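Local coordinates for protein amino acid amide racemase (Ochrobactrum anthropi, PDB 6GIO) that belongs to the class-III aminotransferase family of fold-type I proteins and binds pyridoxal-5'-phosphate, at residues C[167-172]-C[219-224]; C[188-193]-C[226-231]. One frame throughout, in Å; residues are numbered along the deposited sequence.

Contacts 1 and 2 illustrate how one helix of an aminotransferase fold is packed at two places along its length. Helix 220-229 serves both: its first turns receive the loop that follows edge strand 164-167 in contact 1, and its later part meets the end of helix 179-191 in contact 2. The centres of the two contacts are about 15 Å apart. Contact 1, about 18 Å from the centre of the chain, is the deeper; contact 2 lies about 28 Å from that centre. The side chain of Tyr169 in contact 1 is about 10 Å from pyridoxal-5'-phosphate and is hydrogen-bonded to the backbone of Glu205, a pocket residue.

Contact 1 (C[167-172]-C[219-224])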
ATOM      1  N   LEU C 167     -24.291 -10.042  -6.279  1.00 23.91           N
ATOM      2  CA  LEU C 167     -24.949 -11.070  -7.069  1.00 23.37           C
ATOM      3  C   LEU C 167     -24.184 -12.351  -6.982  1.00 23.50           C
ATOM      4  O   LEU C 167     -22.968 -12.296  -6.837  1.00 23.78           O
ATOM      5  CB  LEU C 167     -24.941 -10.661  -8.536  1.00 23.88           C
ATOM      6  CG  LEU C 167     -25.655  -9.370  -8.943  1.00 25.23           C
ATOM      7  CD1 LEU C 167     -25.331  -9.044 -10.383  1.00 26.23           C
ATOM      8  CD2 LEU C 167     -27.149  -9.504  -8.733  1.00 26.66           C
ATOM      9  N   PRO C 168     -24.863 -13.516  -7.150  1.00 24.20           N
ATOM     10  CA  PRO C 168     -24.126 -14.757  -7.274  1.00 24.26           C
ATOM     11  C   PRO C 168     -23.253 -14.781  -8.522  1.00 23.83           C
ATOM     12  O   PRO C 168     -23.618 -14.228  -9.594  1.00 21.81           O
ATOM     13  CB  PRO C 168     -25.235 -15.825  -7.354  1.00 25.08           C
ATOM     14  CG  PRO C 168     -26.468 -15.177  -6.822  1.00 25.51           C
ATOM     15  CD  PRO C 168     -26.321 -13.750  -7.209  1.00 25.59           C
ATOM     16  N   TYR C 169     -22.081 -15.387  -8.384  1.00 22.87           N
ATOM     17  CA  TYR C 169     -21.239 -15.645  -9.549  1.00 23.44           C
ATOM     18  C   TYR C 169     -21.582 -17.052 -10.094  1.00 22.90           C
ATOM     19  O   TYR C 169     -21.463 -18.049  -9.393  1.00 23.68           O
ATOM     20  CB  TYR C 169     -19.752 -15.485  -9.171  1.00 22.19           C
ATOM     21  CG  TYR C 169     -18.750 -15.311 -10.291  1.00 20.97           C
ATOM     22  CD1 TYR C 169     -18.249 -16.397 -10.972  1.00 21.68           C
ATOM     23  CD2 TYR C 169     -18.218 -14.028 -10.604  1.00 21.17           C
ATOM     24  CE1 TYR C 169     -17.256 -16.248 -11.947  1.00 22.00           C
ATOM     25  CE2 TYR C 169     -17.239 -13.870 -11.559  1.00 20.25           C
ATOM     26  CZ  TYR C 169     -16.766 -14.983 -12.245  1.00 21.04           C
ATOM     27  OH  TYR C 169     -15.775 -14.849 -13.201  1.00 20.36           O
ATOM     28  N   PRO C 170     -22.072 -17.120 -11.324  1.00 22.87           N
ATOM     29  CA  PRO C 170     -22.479 -18.404 -11.872  1.00 24.64           C
ATOM     30  C   PRO C 170     -21.334 -19.385 -11.970  1.00 26.43           C
ATOM     31  O   PRO C 170     -20.309 -19.081 -12.608  1.00 24.87           O
ATOM     32  CB  PRO C 170     -22.910 -18.081 -13.298  1.00 24.09           C
ATOM     33  CG  PRO C 170     -22.919 -16.623 -13.428  1.00 23.90           C
ATOM     34  CD  PRO C 170     -22.299 -15.996 -12.250  1.00 22.98           C
ATOM     35  N   ASP C 171     -21.542 -20.552 -11.381  1.00 25.67           N
ATOM     36  CA  ASP C 171     -20.497 -21.511 -11.132  1.00 25.97           C
ATOM     37  C   ASP C 171     -20.858 -22.833 -11.844  1.00 25.67           C
ATOM     38  O   ASP C 171     -21.713 -23.567 -11.377  1.00 26.67           O
ATOM     39  CB  ASP C 171     -20.425 -21.718  -9.635  1.00 26.25           C
ATOM     40  CG  ASP C 171     -19.411 -22.763  -9.229  1.00 27.90           C
ATOM     41  OD1 ASP C 171     -18.809 -23.457 -10.103  1.00 28.62           O
ATOM     42  OD2 ASP C 171     -19.223 -22.873  -8.014  1.00 31.40           O
ATOM     43  N   PRO C 172     -20.189 -23.151 -12.962  1.00 27.33           N
ATOM     44  CA  PRO C 172     -20.505 -24.396 -13.658  1.00 27.03           C
ATOM     45  C   PRO C 172     -20.381 -25.680 -12.805  1.00 27.40           C
ATOM     46  O   PRO C 172     -21.079 -26.620 -13.086  1.00 28.18           O
ATOM     47  CB  PRO C 172     -19.501 -24.436 -14.811  1.00 28.26           C
ATOM     48  CG  PRO C 172     -18.991 -23.049 -14.947  1.00 29.92           C
ATOM     49  CD  PRO C 172     -19.061 -22.435 -13.586  1.00 28.65           C
ATOM     50  N   ALA C 219     -19.768 -16.409 -22.289  1.00 27.81           N
ATOM     51  CA  ALA C 219     -20.656 -15.332 -22.747  1.00 27.33           C
ATOM     52  C   ALA C 219     -21.322 -14.589 -21.589  1.00 26.91           C
ATOM     53  O   ALA C 219     -21.847 -13.514 -21.811  1.00 27.88           O
ATOM     54  CB  ALA C 219     -21.709 -15.843 -23.732  1.00 28.52           C
ATOM     55  N   PHE C 220     -21.295 -15.135 -20.372  1.00 23.84           N
ATOM     56  CA  PHE C 220     -21.905 -14.475 -19.257  1.00 25.04           C
ATOM     57  C   PHE C 220     -21.362 -13.059 -18.969  1.00 24.29           C
ATOM     58  O   PHE C 220     -22.150 -12.115 -18.867  1.00 24.84           O
ATOM     59  CB  PHE C 220     -21.815 -15.323 -17.975  1.00 25.45           C
ATOM     60  CG  PHE C 220     -22.211 -14.550 -16.731  1.00 25.47           C
ATOM     61  CD1 PHE C 220     -23.545 -14.208 -16.498  1.00 25.39           C
ATOM     62  CD2 PHE C 220     -21.261 -14.172 -15.800  1.00 24.71           C
ATOM     63  CE1 PHE C 220     -23.911 -13.479 -15.369  1.00 25.39           C
ATOM     64  CE2 PHE C 220     -21.606 -13.457 -14.671  1.00 24.19           C
ATOM     65  CZ  PHE C 220     -22.931 -13.106 -14.453  1.00 25.14           C
ATOM     66  N   LEU C 221     -20.039 -12.927 -18.813  1.00 23.48           N
ATOM     67  CA  LEU C 221     -19.426 -11.669 -18.464  1.00 23.05           C
ATOM     68  C   LEU C 221     -19.672 -10.626 -19.549  1.00 25.30           C
ATOM     69  O   LEU C 221     -19.892  -9.457 -19.220  1.00 22.93           O
ATOM     70  CB  LEU C 221     -17.931 -11.845 -18.219  1.00 23.82           C
ATOM     71  CG  LEU C 221     -17.562 -12.631 -16.938  1.00 23.12           C
ATOM     72  CD1 LEU C 221     -16.065 -12.652 -16.757  1.00 23.22           C
ATOM     73  CD2 LEU C 221     -18.219 -12.044 -15.688  1.00 23.87           C
ATOM     74  N   GLU C 222     -19.631 -11.026 -20.820  1.00 24.32           N
ATOM     75  CA  GLU C 222     -19.930 -10.093 -21.927  1.00 27.00           C
ATOM     76  C   GLU C 222     -21.363  -9.606 -21.884  1.00 26.58           C
ATOM     77  O   GLU C 222     -21.641  -8.444 -22.198  1.00 27.16           O
ATOM     78  CB  GLU C 222     -19.636 -10.700 -23.314  1.00 28.46           C
ATOM     79  CG  GLU C 222     -19.815  -9.672 -24.444  1.00 31.58           C
ATOM     80  CD  GLU C 222     -19.322 -10.142 -25.810  1.00 33.31           C
ATOM     81  OE1 GLU C 222     -18.892 -11.289 -25.954  1.00 34.32           O
ATOM     82  OE2 GLU C 222     -19.375  -9.351 -26.768  1.00 36.26           O
ATOM     83  N   ALA C 223     -22.285 -10.496 -21.529  1.00 26.59           N
ATOM     84  CA  ALA C 223     -23.689 -10.105 -21.422  1.00 27.12           C
ATOM     85  C   ALA C 223     -23.904  -9.162 -20.213  1.00 26.75           C
ATOM     86  O   ALA C 223     -24.713  -8.238 -20.266  1.00 22.22           O
ATOM     87  CB  ALA C 223     -24.587 -11.331 -21.331  1.00 27.11           C
ATOM     88  N   LEU C 224     -23.169  -9.418 -19.125  1.00 24.43           N
ATOM     89  CA  LEU C 224     -23.196  -8.557 -17.951  1.00 25.14           C
ATOM     90  C   LEU C 224     -22.678  -7.165 -18.265  1.00 23.86           C
ATOM     91  O   LEU C 224     -23.237  -6.183 -17.817  1.00 26.60           O
ATOM     92  CB  LEU C 224     -22.288  -9.138 -16.859  1.00 24.26           C
ATOM     93  CG  LEU C 224     -22.116  -8.293 -15.622  1.00 25.45           C
ATOM     94  CD1 LEU C 224     -23.434  -8.042 -14.941  1.00 25.63           C
ATOM     95  CD2 LEU C 224     -21.171  -9.017 -14.657  1.00 27.55           C
TER
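A proline laid on a phenylalanine face makes this a buried, apolar loop-to-helix contact, in which Pro170, in the loop after strand 164-167, meets Phe220 in the first turn of helix 220-229. No hydrogen bond joins the two segments, and together they bury 194 Å². The ring meeting is a CH-pi contact: Pro170 CG lies 3.5 Å from the centroid of the Phe220 ring and 8° off its normal, so that it sits almost exactly over the centre. The neighbouring Pro170 CD extends the overlap toward one side of the ring, coming to 3.6 Å from Phe220 CE2. Phe220 has CG anti to its own backbone N (chi1 169°), which, with CB already pointing at the loop, puts the ring in the path of the proline arriving from the opposite direction. The nearest backbones, those of Pro170 and Phe220, stay 8.4 Å apart from CA to CA, so side chains fill the interval.

Beside this pair, Tyr169 and Leu221 cross at about a right angle, the hydroxyl end of the tyrosine reaching one methyl branch of the leucine (Tyr169 OH to Leu221 CD1, 4.2 Å). This is a loose van der Waals touch; the phenol oxygen is hydrogen-bonded to Glu205 O. Ala219 is the N-cap residue of the helix, and its carbonyl oxygen accepts the 3.1 Å bond from Ala223 N.

In the fold, helix 220-229 belongs to the beta-alpha-beta crossover from strand 199-204 to strand 234-238. Phe135 of strand 131-135 underlies the contact, touching Phe220 and meeting the Tyr169 ring edge-to-face, while Ala179 and Val182 of helix 179-191 also pack on Phe220 and Ile204 of strand 199-204 lies against Leu221.

Contact 2 (C[188-193]-C[226-231]); sequences YHFATS and DRCRKH
Tyr188 O, two residues before the Phe190 that meets Arg227, Cys228 and His231, is gripped twice. Thr192 OG1 donates to Tyr188 O at 2.8 Å, and Ala191 N adds a weak bond to the same oxygen at 3.2 Å. The hydroxyl approaches obliquely, with a tilt of 32° from the carbonyl plane. The same threonine lays its methyl, CG2, over the rim of one face of the Tyr188 ring, so both of its branches engage Tyr188, one the carbonyl and the other the ring.

Both helices lie on one side of the large-domain sheet of this aminotransferase fold: helix 179-191 leads from edge strand 164-167 to strand 199-204, and helix 220-229 leads on from there to strand 234-238.

Across the contact Phe190 is the projecting group. Its CG stands anti to the carbonyl carbon (chi1 -77°), and the ring reaches toward helix 220-229 rim first. Two atoms of that helix lie at the edge of the ring, near its plane: Arg227 O is 3.8 Å from Phe190 CE2, and Cys228 SG is 4.2 Å from Phe190 CZ. The oxygen thus lies beside the C-H rim, an approach that is probably mildly favourable, though its C=O bond points elsewhere, whereas the sulfur makes an apolar touch. Phe190 CE2 also comes to 4.1 Å from His231 CD2; the two rings are inclined at 76° with centroids 5.6 Å apart, an oblique aromatic pair. Ile133 of strand 131-135 touches both Phe190 and Cys228 from the sheet. Pro196 packs on Phe190 and His231, and Arg227 NE forms a salt bridge with Asp187, just ahead of Tyr188.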
ATOM      1  N   TYR C 188     -33.959  -7.506 -12.704  1.00 24.10           N
ATOM      2  CA  TYR C 188     -35.029  -7.266 -11.733  1.00 23.80           C
ATOM      3  C   TYR C 188     -34.667  -6.164 -10.762  1.00 22.00           C
ATOM      4  O   TYR C 188     -35.478  -5.288 -10.494  1.00 21.85           O
ATOM      5  CB  TYR C 188     -35.385  -8.536 -10.931  1.00 25.27           C
ATOM      6  CG  TYR C 188     -36.673  -8.402 -10.147  1.00 25.98           C
ATOM      7  CD1 TYR C 188     -37.925  -8.330 -10.798  1.00 26.33           C
ATOM      8  CD2 TYR C 188     -36.652  -8.373  -8.759  1.00 27.21           C
ATOM      9  CE1 TYR C 188     -39.106  -8.219 -10.067  1.00 27.21           C
ATOM     10  CE2 TYR C 188     -37.806  -8.259  -8.026  1.00 26.75           C
ATOM     11  CZ  TYR C 188     -39.029  -8.193  -8.666  1.00 28.74           C
ATOM     12  OH  TYR C 188     -40.150  -8.070  -7.867  1.00 30.26           O
ATOM     13  N   HIS C 189     -33.469  -6.238 -10.187  1.00 22.33           N
ATOM     14  CA  HIS C 189     -32.964  -5.138  -9.370  1.00 21.09           C
ATOM     15  C   HIS C 189     -32.986  -3.791 -10.146  1.00 22.01           C
ATOM     16  O   HIS C 189     -33.488  -2.793  -9.640  1.00 22.75           O
ATOM     17  CB  HIS C 189     -31.601  -5.476  -8.830  1.00 20.71           C
ATOM     18  CG  HIS C 189     -31.655  -6.295  -7.586  1.00 21.42           C
ATOM     19  ND1 HIS C 189     -31.701  -7.679  -7.588  1.00 23.93           N
ATOM     20  CD2 HIS C 189     -31.690  -5.931  -6.288  1.00 22.07           C
ATOM     21  CE1 HIS C 189     -31.712  -8.126  -6.342  1.00 20.93           C
ATOM     22  NE2 HIS C 189     -31.710  -7.082  -5.535  1.00 21.74           N
ATOM     23  N   PHE C 190     -32.517  -3.772 -11.383  1.00 22.14           N
ATOM     24  CA  PHE C 190     -32.539  -2.551 -12.192  1.00 22.25           C
ATOM     25  C   PHE C 190     -33.924  -2.000 -12.367  1.00 23.07           C
ATOM     26  O   PHE C 190     -34.063  -0.797 -12.394  1.00 21.52           O
ATOM     27  CB  PHE C 190     -31.916  -2.735 -13.586  1.00 23.54           C
ATOM     28  CG  PHE C 190     -30.402  -2.773 -13.610  1.00 23.82           C
ATOM     29  CD1 PHE C 190     -29.624  -2.442 -12.488  1.00 23.69           C
ATOM     30  CD2 PHE C 190     -29.748  -3.103 -14.795  1.00 23.98           C
ATOM     31  CE1 PHE C 190     -28.246  -2.482 -12.556  1.00 23.83           C
ATOM     32  CE2 PHE C 190     -28.372  -3.089 -14.878  1.00 23.84           C
ATOM     33  CZ  PHE C 190     -27.626  -2.819 -13.744  1.00 25.33           C
ATOM     34  N   ALA C 191     -34.927  -2.876 -12.469  1.00 24.70           N
ATOM     35  CA  ALA C 191     -36.325  -2.436 -12.645  1.00 24.96           C
ATOM     36  C   ALA C 191     -37.024  -2.015 -11.333  1.00 24.42           C
ATOM     37  O   ALA C 191     -38.137  -1.549 -11.352  1.00 21.66           O
ATOM     38  CB  ALA C 191     -37.116  -3.521 -13.343  1.00 25.40           C
ATOM     39  N   THR C 192     -36.386  -2.234 -10.186  1.00 23.72           N
ATOM     40  CA  THR C 192     -37.008  -1.984  -8.906  1.00 24.04           C
ATOM     41  C   THR C 192     -36.071  -1.174  -7.962  1.00 25.13           C
ATOM     42  O   THR C 192     -35.959   0.040  -8.054  1.00 24.88           O
ATOM     43  CB  THR C 192     -37.421  -3.312  -8.245  1.00 24.29           C
ATOM     44  OG1 THR C 192     -36.270  -4.141  -8.045  1.00 23.37           O
ATOM     45  CG2 THR C 192     -38.438  -4.069  -9.124  1.00 25.41           C
ATOM     46  N   SER C 193     -35.358  -1.858  -7.076  1.00 26.23           N
ATOM     47  CA  SER C 193     -34.700  -1.192  -5.996  1.00 26.42           C
ATOM     48  C   SER C 193     -33.253  -0.713  -6.271  1.00 28.28           C
ATOM     49  O   SER C 193     -32.699   0.026  -5.465  1.00 27.80           O
ATOM     50  CB  SER C 193     -34.777  -2.087  -4.733  1.00 28.05           C
ATOM     51  OG  SER C 193     -34.191  -3.344  -4.937  1.00 29.47           O
ATOM     52  N   ASP C 226     -22.643  -5.697 -21.144  1.00 24.76           N
ATOM     53  CA  ASP C 226     -23.605  -5.046 -22.051  1.00 26.83           C
ATOM     54  C   ASP C 226     -24.861  -4.540 -21.314  1.00 26.53           C
ATOM     55  O   ASP C 226     -25.324  -3.436 -21.613  1.00 27.70           O
ATOM     56  CB  ASP C 226     -24.013  -6.001 -23.191  1.00 29.22           C
ATOM     57  CG  ASP C 226     -22.876  -6.271 -24.184  1.00 32.96           C
ATOM     58  OD1 ASP C 226     -21.785  -5.689 -24.073  1.00 36.37           O
ATOM     59  OD2 ASP C 226     -23.064  -7.106 -25.086  1.00 37.29           O
ATOM     60  N   ARG C 227     -25.395  -5.339 -20.372  1.00 26.84           N
ATOM     61  CA  ARG C 227     -26.517  -4.939 -19.490  1.00 28.09           C
ATOM     62  C   ARG C 227     -26.234  -3.662 -18.681  1.00 27.54           C
ATOM     63  O   ARG C 227     -27.121  -2.843 -18.477  1.00 25.74           O
ATOM     64  CB  ARG C 227     -26.858  -6.034 -18.455  1.00 33.23           C
ATOM     65  CG  ARG C 227     -27.498  -7.322 -18.955  1.00 38.40           C
ATOM     66  CD  ARG C 227     -28.918  -7.149 -19.458  1.00 39.65           C
ATOM     67  NE  ARG C 227     -29.771  -8.311 -19.164  1.00 40.11           N
ATOM     68  CZ  ARG C 227     -29.763  -9.451 -19.844  1.00 40.53           C
ATOM     69  NH1 ARG C 227     -30.602 -10.405 -19.497  1.00 40.37           N
ATOM     70  NH2 ARG C 227     -28.915  -9.652 -20.849  1.00 40.50           N
ATOM     71  N   CYS C 228     -24.992  -3.522 -18.214  1.00 26.09           N
ATOM     72  CA  CYS C 228     -24.566  -2.398 -17.389  1.00 23.62           C
ATOM     73  C   CYS C 228     -24.229  -1.164 -18.254  1.00 23.00           C
ATOM     74  O   CYS C 228     -24.655  -0.049 -17.951  1.00 25.10           O
ATOM     75  CB  CYS C 228     -23.395  -2.842 -16.569  1.00 22.78           C
ATOM     76  SG  CYS C 228     -23.864  -4.024 -15.265  1.00 24.28           S
ATOM     77  N   ARG C 229     -23.505  -1.381 -19.335  1.00 21.34           N
ATOM     78  CA  ARG C 229     -22.987  -0.355 -20.202  1.00 23.17           C
ATOM     79  C   ARG C 229     -24.124   0.374 -20.905  1.00 23.25           C
ATOM     80  O   ARG C 229     -24.048   1.553 -21.139  1.00 25.10           O
ATOM     81  CB  ARG C 229     -22.031  -0.984 -21.239  1.00 23.94           C
ATOM     82  CG  ARG C 229     -21.536   0.018 -22.301  1.00 26.02           C
ATOM     83  CD  ARG C 229     -20.224  -0.414 -22.925  1.00 25.38           C
ATOM     84  NE  ARG C 229     -19.147  -0.413 -21.928  1.00 24.22           N
ATOM     85  CZ  ARG C 229     -18.010  -1.083 -22.046  1.00 25.06           C
ATOM     86  NH1 ARG C 229     -17.791  -1.864 -23.096  1.00 26.72           N
ATOM     87  NH2 ARG C 229     -17.104  -1.026 -21.080  1.00 25.56           N
ATOM     88  N   LYS C 230     -25.185  -0.344 -21.198  1.00 25.71           N
ATOM     89  CA  LYS C 230     -26.428   0.226 -21.711  1.00 30.33           C
ATOM     90  C   LYS C 230     -26.996   1.401 -20.876  1.00 29.92           C
ATOM     91  O   LYS C 230     -27.783   2.211 -21.400  1.00 32.88           O
ATOM     92  CB  LYS C 230     -27.451  -0.923 -21.811  1.00 34.08           C
ATOM     93  CG  LYS C 230     -28.923  -0.556 -21.790  1.00 38.23           C
ATOM     94  CD  LYS C 230     -29.827  -1.789 -21.852  1.00 38.30           C
ATOM     95  CE  LYS C 230     -29.344  -2.776 -22.911  1.00 40.78           C
ATOM     96  NZ  LYS C 230     -30.414  -3.692 -23.379  1.00 43.29           N
ATOM     97  N   HIS C 231     -26.611   1.494 -19.598  1.00 25.93           N
ATOM     98  CA  HIS C 231     -27.074   2.557 -18.690  1.00 23.46           C
ATOM     99  C   HIS C 231     -25.957   3.448 -18.204  1.00 21.85           C
ATOM    100  O   HIS C 231     -26.126   4.143 -17.198  1.00 21.25           O
ATOM    101  CB  HIS C 231     -27.788   1.944 -17.470  1.00 25.17           C
ATOM    102  CG  HIS C 231     -28.931   1.048 -17.830  1.00 26.17           C
ATOM    103  ND1 HIS C 231     -30.155   1.539 -18.238  1.00 28.33           N
ATOM    104  CD2 HIS C 231     -29.041  -0.302 -17.848  1.00 26.67           C
ATOM    105  CE1 HIS C 231     -30.966   0.530 -18.506  1.00 27.40           C
ATOM    106  NE2 HIS C 231     -30.315  -0.596 -18.277  1.00 27.94           N
TER